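Local coordinates for protein ZmpA Glycopeptidase (Clostridium perfringens, PDB 6XSX) that probably cleaves glycosylated proteins as an M60-family metalloprotease, this chain being the catalytic module of a larger multidomain glycopeptidase, at residues Q38-W43 against S229-S234; D288-T293 against Q371-R376; R292-V297 against G381-K386. All coordinates share one frame; numbering follows the deposited sequence.

Contact 1: residues Q38-W43 against S229-S234; sequences QKRKVW and SSEVNS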
loop_
_atom_site.group_PDB
_atom_site.type_symbol
_atom_site.label_atom_id
_atom_site.label_comp_id
_atom_site.label_asym_id
_atom_site.label_seq_id
_atom_site.Cartn_x
_atom_site.Cartn_y
_atom_site.Cartn_z
ATOM N N GLN A 38 -16.067 -7.040 1.270
ATOM C CA GLN A 38 -16.177 -7.505 2.643
ATOM C C GLN A 38 -15.828 -8.990 2.730
ATOM O O GLN A 38 -15.264 -9.428 3.731
ATOM C CB GLN A 38 -17.535 -7.117 3.228
ATOM C CG GLN A 38 -17.620 -5.629 3.533
ATOM C CD GLN A 38 -19.025 -5.094 3.652
ATOM O OE1 GLN A 38 -20.005 -5.840 3.681
ATOM N NE2 GLN A 38 -19.134 -3.777 3.724
ATOM N N LYS A 39 -16.122 -9.741 1.661
ATOM C CA LYS A 39 -15.732 -11.141 1.594
ATOM C C LYS A 39 -14.216 -11.265 1.750
ATOM O O LYS A 39 -13.735 -12.227 2.341
ATOM C CB LYS A 39 -16.111 -11.755 0.246
ATOM C CG LYS A 39 -17.600 -11.935 -0.005
ATOM C CD LYS A 39 -17.847 -12.656 -1.309
ATOM C CE LYS A 39 -19.311 -12.823 -1.645
ATOM N NZ LYS A 39 -19.459 -13.251 -3.056
ATOM N N ARG A 40 -13.474 -10.274 1.238
ATOM C CA ARG A 40 -12.037 -10.398 1.062
ATOM C C ARG A 40 -11.286 -9.523 2.059
ATOM O O ARG A 40 -10.069 -9.388 1.954
ATOM C CB ARG A 40 -11.672 -10.025 -0.379
ATOM C CG ARG A 40 -12.283 -10.973 -1.400
ATOM C CD ARG A 40 -12.275 -10.363 -2.781
ATOM N NE ARG A 40 -12.713 -11.284 -3.826
ATOM C CZ ARG A 40 -13.980 -11.576 -4.106
ATOM N NH1 ARG A 40 -14.960 -11.013 -3.416
ATOM N NH2 ARG A 40 -14.254 -12.408 -5.099
ATOM N N LYS A 41 -12.026 -8.928 3.005
ATOM C CA LYS A 41 -11.508 -8.094 4.080
ATOM C C LYS A 41 -10.796 -6.852 3.547
ATOM O O LYS A 41 -9.923 -6.312 4.221
ATOM C CB LYS A 41 -10.563 -8.860 5.017
ATOM C CG LYS A 41 -11.021 -10.235 5.481
ATOM C CD LYS A 41 -12.269 -10.237 6.326
ATOM C CE LYS A 41 -12.486 -11.575 7.004
ATOM N NZ LYS A 41 -13.626 -11.505 7.943
ATOM N N VAL A 42 -11.176 -6.364 2.361
ATOM C CA VAL A 42 -10.689 -5.052 1.949
ATOM C C VAL A 42 -11.780 -4.008 2.196
ATOM O O VAL A 42 -12.925 -4.355 2.476
ATOM C CB VAL A 42 -10.128 -5.024 0.511
ATOM C CG1 VAL A 42 -9.047 -6.078 0.320
ATOM C CG2 VAL A 42 -11.228 -5.185 -0.532
ATOM N N TRP A 43 -11.404 -2.730 2.083
ATOM C CA TRP A 43 -12.163 -1.636 2.661
ATOM C C TRP A 43 -13.137 -1.048 1.639
ATOM O O TRP A 43 -12.886 0.019 1.092
ATOM C CB TRP A 43 -11.204 -0.577 3.222
ATOM C CG TRP A 43 -11.875 0.419 4.118
ATOM C CD1 TRP A 43 -13.216 0.623 4.243
ATOM C CD2 TRP A 43 -11.240 1.369 4.994
ATOM N NE1 TRP A 43 -13.462 1.616 5.148
ATOM C CE2 TRP A 43 -12.274 2.094 5.630
ATOM C CE3 TRP A 43 -9.914 1.668 5.323
ATOM C CZ2 TRP A 43 -12.019 3.107 6.558
ATOM C CZ3 TRP A 43 -9.659 2.670 6.238
ATOM C CH2 TRP A 43 -10.700 3.379 6.849
ATOM N N SER A 229 -6.835 -18.846 -5.667
ATOM C CA SER A 229 -6.840 -20.167 -5.061
ATOM C C SER A 229 -8.184 -20.473 -4.397
ATOM O O SER A 229 -8.466 -21.626 -4.079
ATOM C CB SER A 229 -5.683 -20.331 -4.088
ATOM O OG SER A 229 -5.804 -19.444 -2.981
ATOM N N SER A 230 -9.005 -19.436 -4.178
ATOM C CA SER A 230 -10.323 -19.566 -3.575
ATOM C C SER A 230 -11.057 -18.240 -3.740
ATOM O O SER A 230 -10.468 -17.274 -4.221
ATOM C CB SER A 230 -10.214 -19.911 -2.117
ATOM O OG SER A 230 -9.624 -18.827 -1.401
ATOM N N GLU A 231 -12.317 -18.182 -3.292
ATOM C CA GLU A 231 -13.112 -16.981 -3.487
ATOM C C GLU A 231 -12.472 -15.799 -2.754
ATOM O O GLU A 231 -12.337 -14.719 -3.332
ATOM C CB GLU A 231 -14.571 -17.172 -3.067
ATOM C CG GLU A 231 -15.464 -16.053 -3.588
ATOM C CD GLU A 231 -16.903 -16.042 -3.100
ATOM O OE1 GLU A 231 -17.244 -16.862 -2.246
ATOM O OE2 GLU A 231 -17.676 -15.201 -3.577
ATOM N N VAL A 232 -12.064 -16.024 -1.495
ATOM C CA VAL A 232 -11.504 -14.974 -0.654
ATOM C C VAL A 232 -10.107 -14.599 -1.144
ATOM O O VAL A 232 -9.504 -13.665 -0.626
ATOM C CB VAL A 232 -11.519 -15.327 0.850
ATOM C CG1 VAL A 232 -12.925 -15.649 1.350
ATOM C CG2 VAL A 232 -10.539 -16.444 1.207
ATOM N N ASN A 233 -9.599 -15.323 -2.147
ATOM C CA ASN A 233 -8.278 -15.056 -2.693
ATOM C C ASN A 233 -8.374 -14.719 -4.179
ATOM O O ASN A 233 -7.378 -14.811 -4.894
ATOM C CB ASN A 233 -7.327 -16.243 -2.493
ATOM C CG ASN A 233 -6.902 -16.467 -1.057
ATOM O OD1 ASN A 233 -6.956 -15.559 -0.231
ATOM N ND2 ASN A 233 -6.455 -17.676 -0.756
ATOM N N SER A 234 -9.569 -14.320 -4.642
ATOM C CA SER A 234 -9.750 -14.003 -6.053
ATOM C C SER A 234 -9.956 -12.506 -6.254
ATOM O O SER A 234 -10.416 -11.803 -5.360
ATOM C CB SER A 234 -10.879 -14.786 -6.667
ATOM O OG SER A 234 -12.092 -14.554 -5.962
#

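Contact 2: residues D288-T293 against Q371-R376; sequences DTNNRT and QEFRSR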
loop_
_atom_site.group_PDB
_atom_site.type_symbol
_atom_site.label_atom_id
_atom_site.label_comp_id
_atom_site.label_asym_id
_atom_site.label_seq_id
_atom_site.Cartn_x
_atom_site.Cartn_y
_atom_site.Cartn_z
ATOM N N ASP A 288 -6.723 -3.869 4.004
ATOM C CA ASP A 288 -7.037 -4.773 5.110
ATOM C C ASP A 288 -7.864 -4.107 6.208
ATOM O O ASP A 288 -7.436 -3.122 6.806
ATOM C CB ASP A 288 -5.797 -5.465 5.685
ATOM C CG ASP A 288 -6.107 -6.706 6.510
ATOM O OD1 ASP A 288 -7.277 -7.156 6.522
ATOM O OD2 ASP A 288 -5.168 -7.231 7.127
ATOM N N THR A 289 -9.024 -4.709 6.500
ATOM C CA THR A 289 -9.922 -4.219 7.535
ATOM C C THR A 289 -10.224 -5.324 8.542
ATOM O O THR A 289 -11.129 -5.180 9.361
ATOM C CB THR A 289 -11.279 -3.788 6.961
ATOM O OG1 THR A 289 -11.859 -4.895 6.265
ATOM C CG2 THR A 289 -11.188 -2.569 6.075
ATOM N N ASN A 290 -9.480 -6.433 8.459
ATOM C CA ASN A 290 -9.766 -7.606 9.272
ATOM C C ASN A 290 -9.612 -7.269 10.759
ATOM O O ASN A 290 -8.514 -6.954 11.220
ATOM C CB ASN A 290 -8.888 -8.786 8.848
ATOM C CG ASN A 290 -9.290 -10.112 9.459
ATOM O OD1 ASN A 290 -10.200 -10.192 10.287
ATOM N ND2 ASN A 290 -8.598 -11.167 9.063
ATOM N N ASN A 291 -10.721 -7.358 11.514
ATOM C CA ASN A 291 -10.699 -6.996 12.926
ATOM C C ASN A 291 -10.103 -8.115 13.787
ATOM O O ASN A 291 -9.935 -7.935 14.987
ATOM C CB ASN A 291 -12.038 -6.441 13.438
ATOM C CG ASN A 291 -13.180 -7.439 13.430
ATOM O OD1 ASN A 291 -12.978 -8.651 13.336
ATOM N ND2 ASN A 291 -14.397 -6.929 13.524
ATOM N N ARG A 292 -9.759 -9.252 13.168
ATOM C CA ARG A 292 -9.077 -10.342 13.855
ATOM C C ARG A 292 -7.586 -10.037 14.009
ATOM O O ARG A 292 -6.917 -10.654 14.833
ATOM C CB ARG A 292 -9.226 -11.654 13.084
ATOM C CG ARG A 292 -10.665 -12.082 12.844
ATOM C CD ARG A 292 -10.691 -13.287 11.925
ATOM N NE ARG A 292 -11.997 -13.925 11.977
ATOM C CZ ARG A 292 -12.468 -14.652 12.993
ATOM N NH1 ARG A 292 -11.736 -14.857 14.076
ATOM N NH2 ARG A 292 -13.680 -15.176 12.917
ATOM N N THR A 293 -7.068 -9.101 13.200
ATOM C CA THR A 293 -5.667 -8.710 13.270
ATOM C C THR A 293 -5.558 -7.259 13.747
ATOM O O THR A 293 -6.554 -6.668 14.149
ATOM C CB THR A 293 -4.954 -9.004 11.942
ATOM O OG1 THR A 293 -3.556 -8.838 12.182
ATOM C CG2 THR A 293 -5.408 -8.115 10.803
ATOM N N GLN A 371 -3.276 -14.792 3.611
ATOM C CA GLN A 371 -4.209 -15.851 3.239
ATOM C C GLN A 371 -4.777 -16.538 4.484
ATOM O O GLN A 371 -5.976 -16.808 4.539
ATOM C CB GLN A 371 -3.572 -16.859 2.281
ATOM C CG GLN A 371 -3.525 -16.393 0.834
ATOM C CD GLN A 371 -2.649 -17.298 0.005
ATOM O OE1 GLN A 371 -1.881 -18.096 0.541
ATOM N NE2 GLN A 371 -2.745 -17.173 -1.311
ATOM N N GLU A 372 -3.928 -16.800 5.486
ATOM C CA GLU A 372 -4.402 -17.449 6.702
ATOM C C GLU A 372 -5.455 -16.600 7.406
ATOM O O GLU A 372 -6.466 -17.133 7.870
ATOM C CB GLU A 372 -3.269 -17.764 7.676
ATOM C CG GLU A 372 -2.372 -18.890 7.193
ATOM C CD GLU A 372 -3.049 -20.249 7.132
ATOM O OE1 GLU A 372 -3.701 -20.628 8.116
ATOM O OE2 GLU A 372 -2.931 -20.912 6.092
ATOM N N PHE A 373 -5.197 -15.289 7.507
ATOM C CA PHE A 373 -6.087 -14.394 8.236
ATOM C C PHE A 373 -7.380 -14.147 7.457
ATOM O O PHE A 373 -8.416 -13.841 8.046
ATOM C CB PHE A 373 -5.361 -13.103 8.641
ATOM C CG PHE A 373 -4.648 -13.232 9.963
ATOM C CD1 PHE A 373 -3.302 -13.556 10.015
ATOM C CD2 PHE A 373 -5.343 -13.090 11.156
ATOM C CE1 PHE A 373 -2.656 -13.714 11.232
ATOM C CE2 PHE A 373 -4.699 -13.248 12.374
ATOM C CZ PHE A 373 -3.356 -13.553 12.408
ATOM N N ARG A 374 -7.314 -14.294 6.130
ATOM C CA ARG A 374 -8.489 -14.071 5.306
ATOM C C ARG A 374 -9.477 -15.224 5.421
ATOM O O ARG A 374 -10.676 -15.010 5.254
ATOM C CB ARG A 374 -8.125 -13.871 3.834
ATOM C CG ARG A 374 -8.140 -12.414 3.406
ATOM C CD ARG A 374 -8.423 -12.230 1.928
ATOM N NE ARG A 374 -7.500 -12.921 1.038
ATOM C CZ ARG A 374 -6.203 -12.660 0.923
ATOM N NH1 ARG A 374 -5.465 -13.342 0.062
ATOM N NH2 ARG A 374 -5.646 -11.728 1.672
ATOM N N SER A 375 -8.984 -16.442 5.669
ATOM C CA SER A 375 -9.845 -17.596 5.458
ATOM C C SER A 375 -10.014 -18.456 6.714
ATOM O O SER A 375 -10.666 -19.500 6.657
ATOM C CB SER A 375 -9.371 -18.408 4.275
ATOM O OG SER A 375 -8.111 -18.998 4.551
ATOM N N ARG A 376 -9.436 -18.023 7.842
ATOM C CA ARG A 376 -9.458 -18.830 9.049
ATOM C C ARG A 376 -9.965 -18.015 10.236
ATOM O O ARG A 376 -9.777 -16.802 10.300
ATOM C CB ARG A 376 -8.094 -19.468 9.334
ATOM C CG ARG A 376 -7.647 -20.475 8.282
ATOM C CD ARG A 376 -7.019 -21.727 8.864
ATOM N NE ARG A 376 -6.749 -22.723 7.830
ATOM C CZ ARG A 376 -7.578 -23.699 7.456
ATOM N NH1 ARG A 376 -8.761 -23.836 8.030
ATOM N NH2 ARG A 376 -7.216 -24.538 6.505
#

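Contact 3: residues R292-V297 against G381-K386; sequences RTIVEV and GSWENK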
loop_
_atom_site.group_PDB
_atom_site.type_symbol
_atom_site.label_atom_id
_atom_site.label_comp_id
_atom_site.label_asym_id
_atom_site.label_seq_id
_atom_site.Cartn_x
_atom_site.Cartn_y
_atom_site.Cartn_z
ATOM N N ARG A 292 -9.759 -9.252 13.168
ATOM C CA ARG A 292 -9.077 -10.342 13.855
ATOM C C ARG A 292 -7.586 -10.037 14.009
ATOM O O ARG A 292 -6.917 -10.654 14.833
ATOM C CB ARG A 292 -9.226 -11.654 13.084
ATOM C CG ARG A 292 -10.665 -12.082 12.844
ATOM C CD ARG A 292 -10.691 -13.287 11.925
ATOM N NE ARG A 292 -11.997 -13.925 11.977
ATOM C CZ ARG A 292 -12.468 -14.652 12.993
ATOM N NH1 ARG A 292 -11.736 -14.857 14.076
ATOM N NH2 ARG A 292 -13.680 -15.176 12.917
ATOM N N THR A 293 -7.068 -9.101 13.200
ATOM C CA THR A 293 -5.667 -8.710 13.270
ATOM C C THR A 293 -5.558 -7.259 13.747
ATOM O O THR A 293 -6.554 -6.668 14.149
ATOM C CB THR A 293 -4.954 -9.004 11.942
ATOM O OG1 THR A 293 -3.556 -8.838 12.182
ATOM C CG2 THR A 293 -5.408 -8.115 10.803
ATOM N N ILE A 294 -4.345 -6.695 13.716
ATOM C CA ILE A 294 -4.158 -5.279 14.009
ATOM C C ILE A 294 -3.707 -4.590 12.720
ATOM O O ILE A 294 -2.513 -4.565 12.417
ATOM C CB ILE A 294 -3.134 -5.061 15.145
ATOM C CG1 ILE A 294 -3.381 -5.970 16.357
ATOM C CG2 ILE A 294 -3.086 -3.593 15.548
ATOM C CD1 ILE A 294 -2.228 -5.991 17.368
ATOM N N VAL A 295 -4.669 -4.024 11.976
ATOM C CA VAL A 295 -4.411 -3.587 10.611
ATOM C C VAL A 295 -3.512 -2.349 10.596
ATOM O O VAL A 295 -2.764 -2.145 9.638
ATOM C CB VAL A 295 -5.696 -3.420 9.774
ATOM C CG1 VAL A 295 -6.358 -4.762 9.520
ATOM C CG2 VAL A 295 -6.681 -2.419 10.376
ATOM N N GLU A 296 -3.551 -1.561 11.681
ATOM C CA GLU A 296 -2.709 -0.380 11.816
ATOM C C GLU A 296 -1.236 -0.791 11.811
ATOM O O GLU A 296 -0.358 -0.017 11.430
ATOM C CB GLU A 296 -3.051 0.389 13.093
ATOM C CG GLU A 296 -4.452 0.977 13.087
ATOM C CD GLU A 296 -5.579 0.093 13.609
ATOM O OE1 GLU A 296 -5.314 -1.076 14.003
ATOM O OE2 GLU A 296 -6.734 0.577 13.619
ATOM N N VAL A 297 -0.962 -2.018 12.254
ATOM C CA VAL A 297 0.418 -2.478 12.256
ATOM C C VAL A 297 0.702 -3.101 10.892
ATOM O O VAL A 297 1.616 -2.658 10.197
ATOM C CB VAL A 297 0.717 -3.418 13.441
ATOM C CG1 VAL A 297 2.087 -4.063 13.329
ATOM C CG2 VAL A 297 0.585 -2.697 14.780
ATOM N N GLY A 381 -10.212 -10.566 19.580
ATOM C CA GLY A 381 -10.004 -10.300 20.994
ATOM C C GLY A 381 -9.080 -9.108 21.220
ATOM O O GLY A 381 -9.023 -8.192 20.406
ATOM N N SER A 382 -8.355 -9.154 22.341
ATOM C CA SER A 382 -7.491 -8.079 22.791
ATOM C C SER A 382 -6.252 -7.977 21.907
ATOM O O SER A 382 -5.879 -8.933 21.223
ATOM C CB SER A 382 -7.073 -8.323 24.215
ATOM O OG SER A 382 -6.272 -9.496 24.282
ATOM N N TRP A 383 -5.640 -6.790 21.960
ATOM C CA TRP A 383 -4.306 -6.480 21.472
ATOM C C TRP A 383 -3.403 -7.705 21.606
ATOM O O TRP A 383 -2.914 -8.218 20.604
ATOM C CB TRP A 383 -3.781 -5.267 22.262
ATOM C CG TRP A 383 -2.569 -4.545 21.742
ATOM C CD1 TRP A 383 -1.341 -4.477 22.342
ATOM C CD2 TRP A 383 -2.480 -3.709 20.570
ATOM N NE1 TRP A 383 -0.491 -3.687 21.612
ATOM C CE2 TRP A 383 -1.161 -3.203 20.520
ATOM C CE3 TRP A 383 -3.374 -3.350 19.555
ATOM C CZ2 TRP A 383 -0.718 -2.364 19.495
ATOM C CZ3 TRP A 383 -2.933 -2.520 18.545
ATOM C CH2 TRP A 383 -1.623 -2.034 18.513
ATOM N N GLU A 384 -3.242 -8.192 22.844
ATOM C CA GLU A 384 -2.316 -9.260 23.201
ATOM C C GLU A 384 -2.733 -10.586 22.563
ATOM O O GLU A 384 -1.885 -11.372 22.143
ATOM C CB GLU A 384 -2.215 -9.412 24.724
ATOM C CG GLU A 384 -1.740 -8.162 25.451
ATOM C CD GLU A 384 -2.733 -7.011 25.566
ATOM O OE1 GLU A 384 -3.927 -7.216 25.284
ATOM O OE2 GLU A 384 -2.306 -5.894 25.934
ATOM N N ASN A 385 -4.048 -10.843 22.513
ATOM C CA ASN A 385 -4.560 -12.065 21.909
ATOM C C ASN A 385 -4.205 -12.122 20.421
ATOM O O ASN A 385 -3.831 -13.178 19.920
ATOM C CB ASN A 385 -6.067 -12.240 22.106
ATOM C CG ASN A 385 -6.514 -13.615 21.662
ATOM O OD1 ASN A 385 -6.189 -14.609 22.302
ATOM N ND2 ASN A 385 -7.216 -13.685 20.539
ATOM N N LYS A 386 -4.326 -10.980 19.728
ATOM C CA LYS A 386 -4.005 -10.892 18.311
ATOM C C LYS A 386 -2.508 -11.098 18.078
ATOM O O LYS A 386 -2.106 -11.740 17.111
ATOM C CB LYS A 386 -4.453 -9.540 17.752
ATOM C CG LYS A 386 -5.961 -9.334 17.750
ATOM C CD LYS A 386 -6.364 -7.956 17.314
ATOM C CE LYS A 386 -7.865 -7.781 17.263
ATOM N NZ LYS A 386 -8.215 -6.414 16.822
#

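Contact 1: residues Q38-W43 against S229-S234
Ser234 OG is gripped from two sides of the contact: it accepts from Arg40 NH2 at 3.2 Å and donates to Glu231 O at 2.6 Å. The Arg40 guanidinium meets Ser234 side-on with two nitrogens, one for each of two oxygens. Arg40 NE donates to Ser234 O at 2.8 Å, and that oxygen lies close to the guanidinium plane. The partner of NH2 is tilted 21° from the plane. Glu231 O also accepts from Ser234 N, from the same face of its carbonyl plane as the hydroxyl. It sits over one face of the guanidinium, too poorly angled to bond with it. The Arg40 chain runs extended from CG to NE, which carries the charged end to the turn. Nearer the surface, Lys39 NZ forms a salt bridge with Glu231 OE2 at 2.7 Å, on the syn side but 26° out of the carboxylate plane. Glu36 is a second acidic partner of this nitrogen and also pairs with Arg40 NH1. The Lys39 and Glu231 chains meet at a slant. Beside this pair, Val232 CG1 packs 3.7 Å from Lys39 O. The contact joins the C-terminal end of helix 33-39 to the 3-10 turn before strand 240-244. Positive-phi Lys41 is the C-prime residue of the Schellman motif that closes this helix.

Contact 2: residues D288-T293 against Q371-R376
Asn290 has CG anti to the backbone N (chi1 -169°), which sends its amide toward the end of helix 365-375. There ND2 lies 2.9 Å from Phe373 O, but the hydrogen bond is weak because the N-H...O angle is only 116°. The same nitrogen sits at the edge of the Phe373 ring. Asn290 OD1 accepts from Arg292 N at 3.1 Å, from above the carbonyl plane, and closes an Asx turn. This overlaps a type I beta turn from Asn290 to Thr293, which the backbone closes from Thr293 N to Asn290 O. The Asn290 amide therefore holds its own loop by OD1 and reaches the helix by ND2. Thr293 CB approaches the Phe373 ring obliquely, 4.2 Å from CD2. Arg292 stretches past the helix end, with Arg376 O over one face of its guanidinium and CD 4.0 Å from that oxygen. Its charge is met by Asp377, and Ile378 O takes a further bond. The Thr293 hydroxyl is paired with Trp390. The loop between helices 277-286 and 295-298 thus lies against the C-terminal turn of helix 365-375. Phe373 also touches Phe369 of its own helix and Ala393 of helix 383-398.

Contact 3: residues R292-V297 against G381-K386
The apolar part of this contact is Ile294 against the indole of Trp383. Ile294 CD1 stands over the face of the six-membered ring, 3.8 Å from its centroid and 19° off the normal, a CH-pi contact. The two side chains cross at about a right angle. Trp383 has CG anti to the backbone N (chi1 -166°), and its ring reaches back to Ile294 although its CB points away. Val297 CG2 adds a looser contact, 4.4 Å from Trp383 CH2. His387 meets the indole edge-to-face, and Trp390 also touches Ile294 and Val297.

The second kind of packing uses the aliphatic chain of Lys386. The chain is extended beyond CG and runs over the backbone of Arg292 and Thr293. Lys386 CG lies 3.3 Å from Arg292 O, while its CD lies 3.7 Å from Ile294 CG1.

The polar bond across the contact comes from the end of this lysine. Lys386 NZ donates to Thr293 O at 3.2 Å, from above the carbonyl plane.

Within its own segment, Ser382 OG accepts from Asn385 N at 3.1 Å, a capping bond at the N-terminal end of the helix that carries Trp383 and Lys386. The contact thus joins the loop and N-terminal end of helix 295-298, with Ile294 at its N-cap position, to the N-terminal end of helix 383-398.

Lys386 combines apolar packing with hydrogen bonding. Its methylenes cross Ile294 at a slant. Its ammonium reaches Thr293 O and, weakly, Asn291 O, carbonyls that may partly offset its charge.

In the fold
Contacts 2 and 3 share Arg292 and Thr293, and their centres are about 10 Å apart. Residues 288-293 meet helix 365-375, and the overlapping 292-297 meet the beginning of helix 383-398, the next helix in the chain. Contact 1 lies about 10 Å from contact 2, centre to centre. Arg374 joins them, with NH1 2.7 Å from Asn233 OD1, and Lys41 O lies 2.9 Å from Thr289 N. Contacts 1 and 3 do not touch; their centres are about 19 Å apart. The shared loop follows helix 277-286, which carries an HExxH pattern at His281, Glu282 and His285, consistent with a metalloprotease zinc site. No metal is bound to these histidines here.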